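Local coordinates for 432aa long hypothetical deoxyribodipyrimidine photolyase (PDB 2E0I), which probably uses light energy to repair UV-induced pyrimidine dimers in DNA, and carries two FAD molecules, one of them probably a light-harvesting antenna, at residues 8-13 against 94-99; 15-20 against 122-127; 22-27 against 156-161. All blocks are in the same frame, centred on the assembly; numbering follows the deposited sequence.

Interaction 1. Residues 8-13 against 94-99; sequences RRDLRL and YVNEDY. With FAD (flavin-adenine dinucleotide), chain F.
R8 and V95 make the close-packed, buried half of this contact. CB of V95 stands 4.0 Å above one face of the R8 guanidinium, offset toward its rim, while O of N96 lies in the plane at the edge, 2.9 Å from R8 NH1. NH2 of R8 turns to D107 in a salt bridge. The other half, around R9, is looser and partly exposed: across the segments one guanidinium nitrogen, NH2, serves the D98 carboxylate, while NE bonds to K221 O and Y127 lies in cation-pi contact. R9 NH2 lies 2.9 Å from OD1 of D98 and donates to OD2 of D98 at 3.1 Å, reaching the latter from above the carboxylate plane; guanidinium and carboxylate planes are 24° apart. OD2 of D98 also accepts the ribityl hydroxyl O4' of FAD at 2.9 Å, and OD1 takes the backbone N-H of Y99. An alanine in place of R9 would probably leave D98 without its charged mate, its carboxylate held by the Y99 N-H and the FAD hydroxyl. R8, R9 and D98 line the pocket of this FAD, at the C-terminal ends of neighbouring parallel strands, the usual cofactor site of a Rossmann-like domain.

Interaction 2. Residues 15-20 against 122-127; sequences DNTGLN and KAYEDY
T17 and D126 meet where helix 17-25 begins and the chain has just left strand 120-124. The T17 and D126 side chains run antiparallel, side by side, with Y124 beside them. Followed outward, CB of T17 lies 3.5 Å from O of E125 and close to OD2 of D126. There the side chain forks. OG1 sits beside its own backbone N (chi1 -49°), and it donates to OD2 of D126 at 2.7 Å, using the anti lone pair of that oxygen. OG1 of T17 also lies 3.3 Å from O of E125. CG2, the other branch, goes anti to the backbone N and meets CB of Y124 at 3.9 Å as well as O of E125. The next residue, G18, offers only its backbone: CA of G18 comes 3.7 Å from CD2 of the Y124 ring.

The same carboxylate oxygen takes a second bond from T17. N of T17, the first helical residue, reaches OD2 of D126 at 2.9 Å along a nearly straight path of 167°, arriving 47° above the carboxylate plane, so backbone and hydroxyl of one residue grip one oxygen from different directions. Both oxygens of D126 have further partners: OD2 pairs with R228 and OD1 with R12 in salt bridges. R228 in turn bridges to D15, whose OD2 is 5.4 Å from OD2 of D126, and S226 hydrogen-bonds to D15.

The chemistry is that of a buried acid at the positive end of a helix. Two neutral donors and two arginines surround D126, a setting likely to stabilise its negative charge, and the shared R228 would partly offset the repulsion between D126 and D15.

Interaction 3. Residues 22-27 against 156-161; sequences ALSECD and ETMEGS
The flat groups that L23 meets are peptide units of the facing loop, since no ring takes part across this contact. CD2 of L23 stands above the plane of the peptide joining G160 to S161, 3.8 Å from N of S161. Its other methyl, CD1, lies off the plane of the M158-E159 peptide, 3.6 Å from O of M158. This is helix-to-loop packing in the Rossmann-like N-terminal domain of a photolyase: the last turn of helix 17-25, the first helix of the domain, lies against the extended segment that runs on from helix 140-147 toward helix 189-196.

L23 is the buried centre of the contact and the residue that gives up most surface to it. CG lies anti to the carbonyl carbon (chi1 -74°), and from it both methyls reach the loop. The backbones come close at G160, whose CA is 4.5 Å from CA of L23 and 3.8 Å from O of L23. The remaining contacts lie at the exposed margin, and the two segments share no hydrogen bond.

Bonds to neighbouring parts hold each side in place. N20, one turn earlier on the helix, grips the loop backbone at E156 and M158, and S161 pairs with V29 of strand 28-35. C26, just past the helix, is joined to C3 by a disulfide, and D27 binds the chain's amino terminus at M1.

At one margin CB of S161 lies 3.3 Å from O of D27. At the other, OG of S24 turns back to O of Y21 on its own helix, so that its CB is what touches the loop, 3.9 Å from CG of M158.

In the fold
From the N terminus the chain leaves strand 2-7, passes through 8-13 and 15-20 and reaches the end of helix 17-25 at 22-27, supplying the first half of every contact in turn. The partners follow in the same order: 94-99 closes the loop of interaction 1, 122-127 that of interaction 2, and 156-161 that of interaction 3. All three loops therefore cross, and none nests within another. Interactions 1 and 2 are joined at the ends of neighbouring strands 92-96 and 120-124, where N of E97 probably hydrogen-bonds to O of Y124. Interactions 2 and 3 share helix 17-25, which ties the sheet edge to the segment 156-161, while Y94 and K122 both reach E25.

Interaction 1. Residues 8-13 against 94-99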
loop_
_atom_site.group_PDB
_atom_site.type_symbol
_atom_site.label_atom_id
_atom_site.label_comp_id
_atom_site.label_asym_id
_atom_site.label_seq_id
_atom_site.Cartn_x
_atom_site.Cartn_y
_atom_site.Cartn_z
ATOM N N ARG A 8 -8.683 10.749 -6.253
ATOM C CA ARG A 8 -7.367 10.769 -5.644
ATOM C C ARG A 8 -6.809 9.370 -5.517
ATOM O O ARG A 8 -5.755 9.070 -6.058
ATOM C CB ARG A 8 -7.434 11.411 -4.260
ATOM C CG ARG A 8 -7.914 12.843 -4.260
ATOM C CD ARG A 8 -8.836 13.030 -3.094
ATOM N NE ARG A 8 -8.572 14.280 -2.411
ATOM C CZ ARG A 8 -8.888 14.510 -1.144
ATOM N NH1 ARG A 8 -9.484 13.561 -0.425
ATOM N NH2 ARG A 8 -8.601 15.686 -0.594
ATOM N N ARG A 9 -7.567 8.519 -4.838
ATOM C CA ARG A 9 -7.176 7.153 -4.529
ATOM C C ARG A 9 -8.370 6.223 -4.745
ATOM O O ARG A 9 -8.353 5.062 -4.305
ATOM C CB ARG A 9 -6.832 7.126 -3.051
ATOM C CG ARG A 9 -5.587 6.470 -2.647
ATOM C CD ARG A 9 -5.420 6.695 -1.140
ATOM N NE ARG A 9 -5.735 5.426 -0.587
ATOM C CZ ARG A 9 -6.427 5.072 0.477
ATOM N NH1 ARG A 9 -6.504 3.775 0.630
ATOM N NH2 ARG A 9 -7.008 5.886 1.350
ATOM N N ASP A 10 -9.418 6.758 -5.372
ATOM C CA ASP A 10 -10.676 6.044 -5.644
ATOM C C ASP A 10 -10.894 5.984 -7.153
ATOM O O ASP A 10 -11.940 6.391 -7.658
ATOM C CB ASP A 10 -11.836 6.808 -4.992
ATOM C CG ASP A 10 -11.755 8.343 -5.233
ATOM O OD1 ASP A 10 -10.868 8.811 -5.981
ATOM O OD2 ASP A 10 -12.581 9.096 -4.671
ATOM N N LEU A 11 -9.910 5.448 -7.864
ATOM C CA LEU A 11 -9.947 5.398 -9.320
ATOM C C LEU A 11 -10.960 4.454 -9.970
ATOM O O LEU A 11 -10.583 3.458 -10.600
ATOM C CB LEU A 11 -8.539 5.097 -9.832
ATOM C CG LEU A 11 -7.452 5.963 -9.185
ATOM C CD1 LEU A 11 -6.166 5.812 -9.943
ATOM C CD2 LEU A 11 -7.869 7.419 -9.179
ATOM N N ARG A 12 -12.244 4.792 -9.834
ATOM C CA ARG A 12 -13.329 3.991 -10.392
ATOM C C ARG A 12 -14.591 4.827 -10.401
ATOM O O ARG A 12 -14.654 5.854 -9.719
ATOM C CB ARG A 12 -13.571 2.752 -9.531
ATOM C CG ARG A 12 -13.971 3.094 -8.121
ATOM C CD ARG A 12 -14.332 1.874 -7.293
ATOM N NE ARG A 12 -14.931 2.261 -6.014
ATOM C CZ ARG A 12 -14.248 2.720 -4.971
ATOM N NH1 ARG A 12 -12.929 2.844 -5.046
ATOM N NH2 ARG A 12 -14.888 3.072 -3.859
ATOM N N LEU A 13 -15.595 4.388 -11.160
ATOM C CA LEU A 13 -16.870 5.096 -11.230
ATOM C C LEU A 13 -17.967 4.307 -10.520
ATOM O O LEU A 13 -19.049 4.826 -10.277
ATOM C CB LEU A 13 -17.270 5.324 -12.678
ATOM C CG LEU A 13 -16.317 6.119 -13.564
ATOM C CD1 LEU A 13 -17.009 6.393 -14.896
ATOM C CD2 LEU A 13 -15.931 7.428 -12.886
ATOM N N TYR A 94 -16.724 17.816 -4.256
ATOM C CA TYR A 94 -16.906 16.570 -3.525
ATOM C C TYR A 94 -15.644 15.719 -3.560
ATOM O O TYR A 94 -14.914 15.731 -4.544
ATOM C CB TYR A 94 -18.053 15.757 -4.123
ATOM C CG TYR A 94 -19.437 16.338 -3.940
ATOM C CD1 TYR A 94 -19.827 17.486 -4.618
ATOM C CD2 TYR A 94 -20.360 15.725 -3.094
ATOM C CE1 TYR A 94 -21.098 18.012 -4.457
ATOM C CE2 TYR A 94 -21.635 16.241 -2.925
ATOM C CZ TYR A 94 -21.997 17.386 -3.607
ATOM O OH TYR A 94 -23.249 17.918 -3.420
ATOM N N VAL A 95 -15.388 14.989 -2.480
ATOM C CA VAL A 95 -14.231 14.093 -2.396
ATOM C C VAL A 95 -14.462 13.034 -1.340
ATOM O O VAL A 95 -15.459 13.049 -0.624
ATOM C CB VAL A 95 -12.919 14.818 -2.002
ATOM C CG1 VAL A 95 -12.668 15.975 -2.937
ATOM C CG2 VAL A 95 -12.985 15.282 -0.559
ATOM N N ASN A 96 -13.522 12.110 -1.252
ATOM C CA ASN A 96 -13.579 11.057 -0.258
ATOM C C ASN A 96 -12.406 11.343 0.669
ATOM O O ASN A 96 -11.258 11.360 0.239
ATOM C CB ASN A 96 -13.415 9.691 -0.926
ATOM C CG ASN A 96 -14.674 9.235 -1.626
ATOM O OD1 ASN A 96 -14.622 8.707 -2.730
ATOM N ND2 ASN A 96 -15.814 9.419 -0.975
ATOM N N GLU A 97 -12.703 11.591 1.936
ATOM C CA GLU A 97 -11.679 11.902 2.921
ATOM C C GLU A 97 -10.673 10.772 3.039
ATOM O O GLU A 97 -10.999 9.618 2.778
ATOM C CB GLU A 97 -12.328 12.106 4.277
ATOM C CG GLU A 97 -12.847 10.809 4.855
ATOM C CD GLU A 97 -13.416 10.972 6.240
ATOM O OE1 GLU A 97 -13.826 9.945 6.835
ATOM O OE2 GLU A 97 -13.451 12.125 6.729
ATOM N N ASP A 98 -9.444 11.106 3.416
ATOM C CA ASP A 98 -8.420 10.092 3.610
ATOM C C ASP A 98 -7.992 10.228 5.069
ATOM O O ASP A 98 -8.524 11.058 5.792
ATOM C CB ASP A 98 -7.230 10.285 2.664
ATOM C CG ASP A 98 -6.500 8.968 2.350
ATOM O OD1 ASP A 98 -6.450 8.071 3.222
ATOM O OD2 ASP A 98 -5.962 8.832 1.229
ATOM N N TYR A 99 -7.021 9.439 5.494
ATOM C CA TYR A 99 -6.637 9.438 6.890
ATOM C C TYR A 99 -5.177 9.666 7.249
ATOM O O TYR A 99 -4.746 9.266 8.315
ATOM C CB TYR A 99 -7.133 8.122 7.494
ATOM C CG TYR A 99 -8.602 7.889 7.189
ATOM C CD1 TYR A 99 -9.596 8.530 7.926
ATOM C CD2 TYR A 99 -8.998 7.114 6.089
ATOM C CE1 TYR A 99 -10.937 8.421 7.582
ATOM C CE2 TYR A 99 -10.343 6.997 5.734
ATOM C CZ TYR A 99 -11.309 7.661 6.489
ATOM O OH TYR A 99 -12.649 7.593 6.155
HETATM P PA FAD F . 1.493 9.943 -0.637
HETATM O O1A FAD F . 1.947 8.701 0.030
HETATM O O2A FAD F . 1.811 10.318 -2.032
HETATM O O5B FAD F . 2.533 10.931 0.095
HETATM C C5B FAD F . 2.354 12.350 0.031
HETATM C C4B FAD F . 3.375 13.090 0.900
HETATM O O4B FAD F . 3.597 12.313 2.092
HETATM C C3B FAD F . 4.736 13.190 0.209
HETATM O O3B FAD F . 5.473 14.286 0.759
HETATM C C2B FAD F . 5.370 11.861 0.619
HETATM O O2B FAD F . 6.793 11.970 0.538
HETATM C C1B FAD F . 4.954 11.834 2.090
HETATM N N9A FAD F . 5.052 10.470 2.666
HETATM C C8A FAD F . 4.513 9.365 2.155
HETATM N N7A FAD F . 4.757 8.327 2.951
HETATM C C5A FAD F . 5.460 8.773 3.986
HETATM C C6A FAD F . 5.975 8.184 5.135
HETATM N N6A FAD F . 5.837 6.878 5.341
HETATM N N1A FAD F . 6.636 8.944 6.020
HETATM C C2A FAD F . 6.811 10.238 5.810
HETATM N N3A FAD F . 6.335 10.829 4.727
HETATM C C4A FAD F . 5.656 10.136 3.803
HETATM N N1 FAD F . -3.084 11.446 -5.602
HETATM C C2 FAD F . -3.409 12.656 -6.228
HETATM O O2 FAD F . -4.512 13.167 -6.044
HETATM N N3 FAD F . -2.454 13.301 -7.021
HETATM C C4 FAD F . -1.178 12.745 -7.180
HETATM O O4 FAD F . -0.344 13.314 -7.885
HETATM C C4X FAD F . -0.852 11.553 -6.541
HETATM N N5 FAD F . 0.444 11.028 -6.640
HETATM C C5X FAD F . 0.778 9.839 -5.978
HETATM C C6 FAD F . 2.090 9.376 -6.011
HETATM C C7 FAD F . 2.457 8.248 -5.281
HETATM C C7M FAD F . 3.908 7.762 -5.328
HETATM C C8 FAD F . 1.501 7.581 -4.520
HETATM C C8M FAD F . 1.870 6.340 -3.705
HETATM C C9 FAD F . 0.187 8.042 -4.495
HETATM C C9A FAD F . -0.182 9.170 -5.223
HETATM N N10 FAD F . -1.491 9.674 -5.161
HETATM C C10 FAD F . -1.803 10.902 -5.759
HETATM C "C1'" FAD F . -2.539 8.962 -4.392
HETATM C "C2'" FAD F . -2.495 9.272 -2.896
HETATM O "O2'" FAD F . -2.412 8.048 -2.158
HETATM C "C3'" FAD F . -3.735 10.067 -2.475
HETATM O "O3'" FAD F . -3.734 11.337 -3.135
HETATM C "C4'" FAD F . -3.755 10.281 -0.959
HETATM O "O4'" FAD F . -5.022 10.829 -0.583
HETATM C "C5'" FAD F . -2.636 11.230 -0.525
HETATM O "O5'" FAD F . -2.139 10.896 0.773
HETATM P P FAD F . -0.874 9.910 0.918
HETATM O O1P FAD F . -0.452 9.954 2.337
HETATM O O2P FAD F . -1.191 8.597 0.315
HETATM O O3P FAD F . 0.230 10.683 0.037
#

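Interaction 2. Residues 15-20 against 122-127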
loop_
_atom_site.group_PDB
_atom_site.type_symbol
_atom_site.label_atom_id
_atom_site.label_comp_id
_atom_site.label_asym_id
_atom_site.label_seq_id
_atom_site.Cartn_x
_atom_site.Cartn_y
_atom_site.Cartn_z
ATOM N N ASP A 15 -19.507 2.221 -7.264
ATOM C CA ASP A 15 -19.475 2.242 -5.803
ATOM C C ASP A 15 -18.447 3.208 -5.244
ATOM O O ASP A 15 -17.583 2.845 -4.455
ATOM C CB ASP A 15 -19.238 0.833 -5.229
ATOM C CG ASP A 15 -19.482 0.766 -3.707
ATOM O OD1 ASP A 15 -20.496 1.327 -3.217
ATOM O OD2 ASP A 15 -18.664 0.145 -2.993
ATOM N N ASN A 16 -18.548 4.455 -5.666
ATOM C CA ASN A 16 -17.653 5.483 -5.177
ATOM C C ASN A 16 -18.564 6.426 -4.408
ATOM O O ASN A 16 -19.321 7.193 -5.005
ATOM C CB ASN A 16 -16.985 6.200 -6.345
ATOM C CG ASN A 16 -15.983 7.236 -5.888
ATOM O OD1 ASN A 16 -14.888 7.335 -6.441
ATOM N ND2 ASN A 16 -16.355 8.025 -4.880
ATOM N N THR A 17 -18.487 6.351 -3.081
ATOM C CA THR A 17 -19.326 7.148 -2.189
ATOM C C THR A 17 -19.437 8.627 -2.542
ATOM O O THR A 17 -20.507 9.119 -2.907
ATOM C CB THR A 17 -18.846 7.028 -0.735
ATOM O OG1 THR A 17 -18.657 5.642 -0.409
ATOM C CG2 THR A 17 -19.885 7.622 0.212
ATOM N N GLY A 18 -18.328 9.340 -2.434
ATOM C CA GLY A 18 -18.357 10.752 -2.734
ATOM C C GLY A 18 -18.868 11.030 -4.126
ATOM O O GLY A 18 -19.651 11.954 -4.340
ATOM N N LEU A 19 -18.430 10.226 -5.088
ATOM C CA LEU A 19 -18.856 10.435 -6.459
ATOM C C LEU A 19 -20.362 10.248 -6.565
ATOM O O LEU A 19 -21.038 11.002 -7.269
ATOM C CB LEU A 19 -18.120 9.476 -7.393
ATOM C CG LEU A 19 -18.492 9.597 -8.873
ATOM C CD1 LEU A 19 -18.266 11.029 -9.351
ATOM C CD2 LEU A 19 -17.684 8.588 -9.688
ATOM N N ASN A 20 -20.889 9.249 -5.855
ATOM C CA ASN A 20 -22.325 8.982 -5.867
ATOM C C ASN A 20 -23.096 10.195 -5.384
ATOM O O ASN A 20 -24.002 10.659 -6.069
ATOM C CB ASN A 20 -22.676 7.793 -4.985
ATOM C CG ASN A 20 -22.435 6.478 -5.668
ATOM O OD1 ASN A 20 -22.422 6.390 -6.898
ATOM N ND2 ASN A 20 -22.268 5.433 -4.875
ATOM N N LYS A 122 -17.612 19.096 0.405
ATOM C CA LYS A 122 -18.172 17.889 0.994
ATOM C C LYS A 122 -17.251 16.667 0.885
ATOM O O LYS A 122 -16.919 16.232 -0.216
ATOM C CB LYS A 122 -19.536 17.616 0.331
ATOM C CG LYS A 122 -20.343 18.907 0.111
ATOM C CD LYS A 122 -21.777 18.674 -0.350
ATOM C CE LYS A 122 -22.686 18.288 0.807
ATOM N NZ LYS A 122 -24.105 18.128 0.372
ATOM N N ALA A 123 -16.834 16.125 2.032
ATOM C CA ALA A 123 -15.966 14.943 2.059
ATOM C C ALA A 123 -16.760 13.769 2.613
ATOM O O ALA A 123 -17.561 13.949 3.513
ATOM C CB ALA A 123 -14.746 15.200 2.911
ATOM N N TYR A 124 -16.549 12.574 2.066
ATOM C CA TYR A 124 -17.284 11.391 2.504
ATOM C C TYR A 124 -16.352 10.237 2.810
ATOM O O TYR A 124 -15.226 10.201 2.311
ATOM C CB TYR A 124 -18.266 10.943 1.417
ATOM C CG TYR A 124 -19.317 11.969 1.083
ATOM C CD1 TYR A 124 -20.542 12.001 1.760
ATOM C CD2 TYR A 124 -19.071 12.942 0.114
ATOM C CE1 TYR A 124 -21.496 12.988 1.473
ATOM C CE2 TYR A 124 -20.009 13.927 -0.182
ATOM C CZ TYR A 124 -21.217 13.950 0.494
ATOM O OH TYR A 124 -22.135 14.931 0.179
ATOM N N GLU A 125 -16.826 9.301 3.633
ATOM C CA GLU A 125 -16.052 8.116 3.977
ATOM C C GLU A 125 -16.265 7.097 2.860
ATOM O O GLU A 125 -17.403 6.865 2.431
ATOM C CB GLU A 125 -16.522 7.529 5.313
ATOM C CG GLU A 125 -16.036 8.300 6.532
ATOM C CD GLU A 125 -16.443 7.668 7.867
ATOM O OE1 GLU A 125 -16.082 6.495 8.130
ATOM O OE2 GLU A 125 -17.122 8.354 8.665
ATOM N N ASP A 126 -15.179 6.494 2.379
ATOM C CA ASP A 126 -15.277 5.510 1.308
ATOM C C ASP A 126 -14.195 4.450 1.369
ATOM O O ASP A 126 -14.455 3.291 1.100
ATOM C CB ASP A 126 -15.229 6.216 -0.056
ATOM C CG ASP A 126 -15.303 5.241 -1.245
ATOM O OD1 ASP A 126 -14.238 4.857 -1.778
ATOM O OD2 ASP A 126 -16.424 4.858 -1.652
ATOM N N TYR A 127 -12.984 4.843 1.731
ATOM C CA TYR A 127 -11.870 3.910 1.775
ATOM C C TYR A 127 -11.986 2.805 2.793
ATOM O O TYR A 127 -11.465 1.722 2.574
ATOM C CB TYR A 127 -10.555 4.660 1.996
ATOM C CG TYR A 127 -10.243 5.632 0.893
ATOM C CD1 TYR A 127 -9.832 6.922 1.176
ATOM C CD2 TYR A 127 -10.436 5.284 -0.435
ATOM C CE1 TYR A 127 -9.633 7.854 0.158
ATOM C CE2 TYR A 127 -10.241 6.197 -1.463
ATOM C CZ TYR A 127 -9.848 7.488 -1.169
ATOM O OH TYR A 127 -9.747 8.425 -2.194
#

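Interaction 3. Residues 22-27 against 156-161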
loop_
_atom_site.group_PDB
_atom_site.type_symbol
_atom_site.label_atom_id
_atom_site.label_comp_id
_atom_site.label_asym_id
_atom_site.label_seq_id
_atom_site.Cartn_x
_atom_site.Cartn_y
_atom_site.Cartn_z
ATOM N N ALA A 22 -22.150 13.205 -5.245
ATOM C CA ALA A 22 -21.953 14.283 -6.198
ATOM C C ALA A 22 -22.926 14.163 -7.366
ATOM O O ALA A 22 -23.572 15.133 -7.752
ATOM C CB ALA A 22 -20.526 14.268 -6.715
ATOM N N LEU A 23 -23.029 12.962 -7.921
ATOM C CA LEU A 23 -23.903 12.718 -9.063
ATOM C C LEU A 23 -25.389 12.916 -8.779
ATOM O O LEU A 23 -26.146 13.361 -9.643
ATOM C CB LEU A 23 -23.662 11.303 -9.602
ATOM C CG LEU A 23 -22.353 11.124 -10.376
ATOM C CD1 LEU A 23 -22.074 9.644 -10.593
ATOM C CD2 LEU A 23 -22.435 11.877 -11.703
ATOM N N SER A 24 -25.806 12.593 -7.565
ATOM C CA SER A 24 -27.203 12.722 -7.215
ATOM C C SER A 24 -27.568 14.101 -6.672
ATOM O O SER A 24 -28.726 14.515 -6.766
ATOM C CB SER A 24 -27.580 11.641 -6.199
ATOM O OG SER A 24 -26.922 11.850 -4.966
ATOM N N GLU A 25 -26.593 14.820 -6.123
ATOM C CA GLU A 25 -26.868 16.141 -5.564
ATOM C C GLU A 25 -26.684 17.322 -6.519
ATOM O O GLU A 25 -27.253 18.378 -6.280
ATOM C CB GLU A 25 -26.031 16.376 -4.301
ATOM C CG GLU A 25 -26.362 15.445 -3.139
ATOM C CD GLU A 25 -25.579 15.776 -1.863
ATOM O OE1 GLU A 25 -25.752 15.067 -0.839
ATOM O OE2 GLU A 25 -24.790 16.750 -1.874
ATOM N N CYS A 26 -25.894 17.169 -7.580
ATOM C CA CYS A 26 -25.701 18.277 -8.524
ATOM C C CYS A 26 -26.220 17.904 -9.904
ATOM O O CYS A 26 -26.475 16.731 -10.188
ATOM C CB CYS A 26 -24.218 18.677 -8.653
ATOM S SG CYS A 26 -23.212 18.628 -7.129
ATOM N N ASP A 27 -26.365 18.906 -10.764
ATOM C CA ASP A 27 -26.850 18.681 -12.116
ATOM C C ASP A 27 -25.749 18.122 -12.998
ATOM O O ASP A 27 -25.938 17.122 -13.694
ATOM C CB ASP A 27 -27.374 19.982 -12.720
ATOM C CG ASP A 27 -28.526 20.568 -11.923
ATOM O OD1 ASP A 27 -29.511 19.831 -11.679
ATOM O OD2 ASP A 27 -28.442 21.761 -11.544
ATOM N N GLU A 156 -23.012 0.310 -4.561
ATOM C CA GLU A 156 -24.093 0.953 -5.285
ATOM C C GLU A 156 -23.548 2.113 -6.102
ATOM O O GLU A 156 -22.491 2.664 -5.792
ATOM C CB GLU A 156 -25.163 1.448 -4.334
ATOM C CG GLU A 156 -24.843 2.748 -3.677
ATOM C CD GLU A 156 -25.776 3.028 -2.526
ATOM O OE1 GLU A 156 -25.673 4.134 -1.950
ATOM O OE2 GLU A 156 -26.605 2.139 -2.193
ATOM N N THR A 157 -24.269 2.474 -7.153
ATOM C CA THR A 157 -23.834 3.555 -8.014
ATOM C C THR A 157 -25.021 4.427 -8.370
ATOM O O THR A 157 -26.074 3.926 -8.751
ATOM C CB THR A 157 -23.197 3.005 -9.321
ATOM O OG1 THR A 157 -22.098 2.149 -8.994
ATOM C CG2 THR A 157 -22.697 4.146 -10.204
ATOM N N MET A 158 -24.853 5.735 -8.237
ATOM C CA MET A 158 -25.917 6.652 -8.575
ATOM C C MET A 158 -25.751 7.103 -10.016
ATOM O O MET A 158 -24.639 7.098 -10.548
ATOM C CB MET A 158 -25.883 7.858 -7.640
ATOM C CG MET A 158 -26.965 7.832 -6.550
ATOM S SD MET A 158 -26.956 6.345 -5.501
ATOM C CE MET A 158 -28.253 5.309 -6.315
ATOM N N GLU A 159 -26.863 7.457 -10.652
ATOM C CA GLU A 159 -26.835 7.941 -12.026
ATOM C C GLU A 159 -26.760 9.470 -11.937
ATOM O O GLU A 159 -27.245 10.059 -10.973
ATOM C CB GLU A 159 -28.094 7.475 -12.787
ATOM C CG GLU A 159 -28.061 5.984 -13.217
ATOM C CD GLU A 159 -29.378 5.483 -13.849
ATOM O OE1 GLU A 159 -29.420 4.327 -14.356
ATOM O OE2 GLU A 159 -30.376 6.244 -13.832
ATOM N N GLY A 160 -26.118 10.100 -12.918
ATOM C CA GLY A 160 -25.984 11.550 -12.923
ATOM C C GLY A 160 -25.485 12.045 -14.270
ATOM O O GLY A 160 -25.708 11.397 -15.295
ATOM N N SER A 161 -24.814 13.192 -14.290
ATOM C CA SER A 161 -24.296 13.729 -15.545
ATOM C C SER A 161 -22.872 14.223 -15.420
ATOM O O SER A 161 -22.567 15.070 -14.584
ATOM C CB SER A 161 -25.172 14.878 -16.057
ATOM O OG SER A 161 -26.323 14.395 -16.726
#